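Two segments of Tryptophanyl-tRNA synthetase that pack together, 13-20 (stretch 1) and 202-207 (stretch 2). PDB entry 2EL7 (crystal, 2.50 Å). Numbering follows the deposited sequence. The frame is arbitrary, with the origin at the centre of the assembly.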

# COMPACT_ATOMS: atom_id res chain seq x y z
N GLU A 13 -14.70 23.33 2.18
CA GLU A 13 -14.58 24.59 2.93
C GLU A 13 -13.32 25.39 2.56
O GLU A 13 -12.28 25.25 3.21
CB GLU A 13 -14.53 24.31 4.44
CG GLU A 13 -15.64 23.40 4.94
CD GLU A 13 -17.00 24.04 4.85
OE1 GLU A 13 -17.15 25.17 5.37
OE2 GLU A 13 -17.92 23.42 4.28
N ILE A 14 -13.42 26.22 1.54
CA ILE A 14 -12.28 27.03 1.12
C ILE A 14 -12.48 28.43 1.70
O ILE A 14 -13.55 29.03 1.52
CB ILE A 14 -12.20 27.14 -0.44
CG1 ILE A 14 -12.44 25.76 -1.08
CG2 ILE A 14 -10.85 27.72 -0.87
CD1 ILE A 14 -11.60 24.64 -0.49
N HIS A 15 -11.48 28.96 2.40
CA HIS A 15 -11.59 30.31 2.95
C HIS A 15 -10.68 31.29 2.20
O HIS A 15 -9.89 30.87 1.36
CB HIS A 15 -11.32 30.32 4.46
CG HIS A 15 -10.05 29.64 4.86
ND1 HIS A 15 -8.81 30.09 4.47
CD2 HIS A 15 -9.82 28.56 5.66
CE1 HIS A 15 -7.87 29.33 5.01
NE2 HIS A 15 -8.46 28.40 5.74
N ILE A 16 -10.80 32.58 2.49
CA ILE A 16 -10.01 33.57 1.77
C ILE A 16 -8.54 33.42 2.01
O ILE A 16 -7.71 34.03 1.31
CB ILE A 16 -10.44 35.01 2.13
CG1 ILE A 16 -10.12 35.32 3.59
CG2 ILE A 16 -11.94 35.20 1.85
CD1 ILE A 16 -10.34 36.77 3.94
N GLY A 17 -8.21 32.60 3.01
CA GLY A 17 -6.82 32.34 3.34
C GLY A 17 -6.28 31.40 2.27
O GLY A 17 -5.21 31.63 1.71
N ASN A 18 -7.04 30.35 1.99
CA ASN A 18 -6.67 29.37 0.95
C ASN A 18 -6.64 30.12 -0.39
O ASN A 18 -5.70 30.00 -1.18
CB ASN A 18 -7.73 28.26 0.83
CG ASN A 18 -7.90 27.45 2.11
OD1 ASN A 18 -9.04 27.14 2.52
ND2 ASN A 18 -6.78 27.09 2.74
N TYR A 19 -7.69 30.88 -0.63
CA TYR A 19 -7.83 31.60 -1.88
C TYR A 19 -6.70 32.55 -2.21
O TYR A 19 -6.04 32.38 -3.24
CB TYR A 19 -9.16 32.34 -1.90
CG TYR A 19 -9.39 33.08 -3.18
CD1 TYR A 19 -9.45 32.41 -4.40
CD2 TYR A 19 -9.54 34.47 -3.18
CE1 TYR A 19 -9.64 33.11 -5.59
CE2 TYR A 19 -9.74 35.17 -4.37
CZ TYR A 19 -9.78 34.48 -5.57
OH TYR A 19 -9.95 35.19 -6.74
N LEU A 20 -6.48 33.55 -1.35
CA LEU A 20 -5.43 34.53 -1.55
C LEU A 20 -4.02 33.96 -1.65
O LEU A 20 -3.12 34.63 -2.19
CB LEU A 20 -5.47 35.56 -0.42
CG LEU A 20 -6.73 36.42 -0.51
CD1 LEU A 20 -6.83 37.38 0.66
CD2 LEU A 20 -6.69 37.17 -1.83
N ASN A 202 -11.79 30.27 12.63
CA ASN A 202 -11.65 31.73 12.50
C ASN A 202 -11.61 32.14 11.01
O ASN A 202 -10.74 32.91 10.58
CB ASN A 202 -10.35 32.15 13.18
CG ASN A 202 -9.12 31.55 12.51
OD1 ASN A 202 -9.24 30.63 11.70
ND2 ASN A 202 -7.94 32.06 12.84
N THR A 203 -12.58 31.67 10.23
CA THR A 203 -12.55 31.94 8.80
C THR A 203 -13.71 32.68 8.17
O THR A 203 -14.74 32.91 8.77
CB THR A 203 -12.43 30.62 8.01
OG1 THR A 203 -13.68 29.91 8.09
CG2 THR A 203 -11.31 29.75 8.56
N ILE A 204 -13.48 33.04 6.91
CA ILE A 204 -14.46 33.69 6.07
C ILE A 204 -14.42 32.82 4.82
O ILE A 204 -13.45 32.85 4.05
CB ILE A 204 -14.04 35.13 5.71
CG1 ILE A 204 -14.07 36.00 6.97
CG2 ILE A 204 -15.02 35.71 4.68
CD1 ILE A 204 -13.77 37.48 6.72
N GLY A 205 -15.47 32.01 4.63
CA GLY A 205 -15.52 31.11 3.49
C GLY A 205 -15.89 31.80 2.19
O GLY A 205 -16.61 32.81 2.20
N LEU A 206 -15.41 31.27 1.07
CA LEU A 206 -15.72 31.86 -0.23
C LEU A 206 -17.19 31.71 -0.55
O LEU A 206 -17.75 32.53 -1.29
CB LEU A 206 -14.90 31.19 -1.34
CG LEU A 206 -13.42 30.93 -1.09
CD1 LEU A 206 -12.80 30.46 -2.39
CD2 LEU A 206 -12.71 32.19 -0.58
N LEU A 207 -17.82 30.68 -0.01
CA LEU A 207 -19.23 30.43 -0.29
C LEU A 207 -20.11 30.63 0.94
O LEU A 207 -21.31 30.35 0.90
CB LEU A 207 -19.42 29.01 -0.83
CG LEU A 207 -18.62 28.66 -2.11
CD1 LEU A 207 -19.04 27.27 -2.57
CD2 LEU A 207 -18.89 29.68 -3.24
O HOH W 1 -12.84 27.67 5.67
O HOH W 2 -16.94 28.50 1.68

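The two stretches, at least 187 residues apart in sequence at their points of contact, are joined by a single beta bridge between H15 and G205, whose CA atoms lie 4.0 Å apart. Two backbone hydrogen bonds flank this pair. L206 N donates to I14 O (2.9 Å) in a nearly linear arrangement, with an angle of 169° at the hydrogen, and I16 N donates to I204 O (3.1 Å) at a more bent 148°. Each stretch thus gives one amide and one carbonyl, and all four groups find a main-chain partner across the contact.

I14 O is the busiest acceptor. Besides the L206 amide it receives a CA-H...O contact from G205 CA (3.5 Å) and a weak hydrogen bond from water 2 (3.4 Å from the water oxygen to I14 O). The same water accepts from L207 N (2.9 Å to its oxygen), so it ties the amide following L206 back to the carbonyl of I14. Water 1 makes a looser link, with weak bonds to E13 O (3.5 Å) and T203 OG1 (3.4 Å).

H15 stands where the bridge gives way to the helix that begins at I16. H15 N is satisfied within the stretch, donating to N18 OD1 (3.0 Å, 169°), while H15 O accepts from Y19 N (3.0 Å) in the first turn. The side chain, with chi1 in the p well, caps the helix: H15 ND1 accepts from G17 N (3.0 Å), a weak bond with an angle of 125°. Glycine suits position 17 because an ideal CB there would come within 2.7 Å of H15 CE1. The buried imidazole also meets the second stretch, H15 CD2 lying 3.5 Å from the methyl T203 CG2. T203 therefore serves both sides of its character, with its methyl beside the ring and its hydroxyl in a weak bond with water 1.

Apolar packing completes the contact, which buries 374 Å² summed over both sides. L206 contributes most, with 98 Å² covered. Its CA-to-CB bond points sideways, but the end of the side chain comes nearer to stretch 1: L206 CD1 lies 3.7 Å from I14 CG2 and L206 CD2 3.9 Å from I16 CG2, while both methyls approach Y19 CB, L206 CD2 at 3.8 Å and L206 CD1 at 4.1 Å. A branched leucine fits this place well. I16 CG2 also approaches I204 CG2 (4.2 Å), so apolar side chains lie close to the polar main-chain pairing of these two residues.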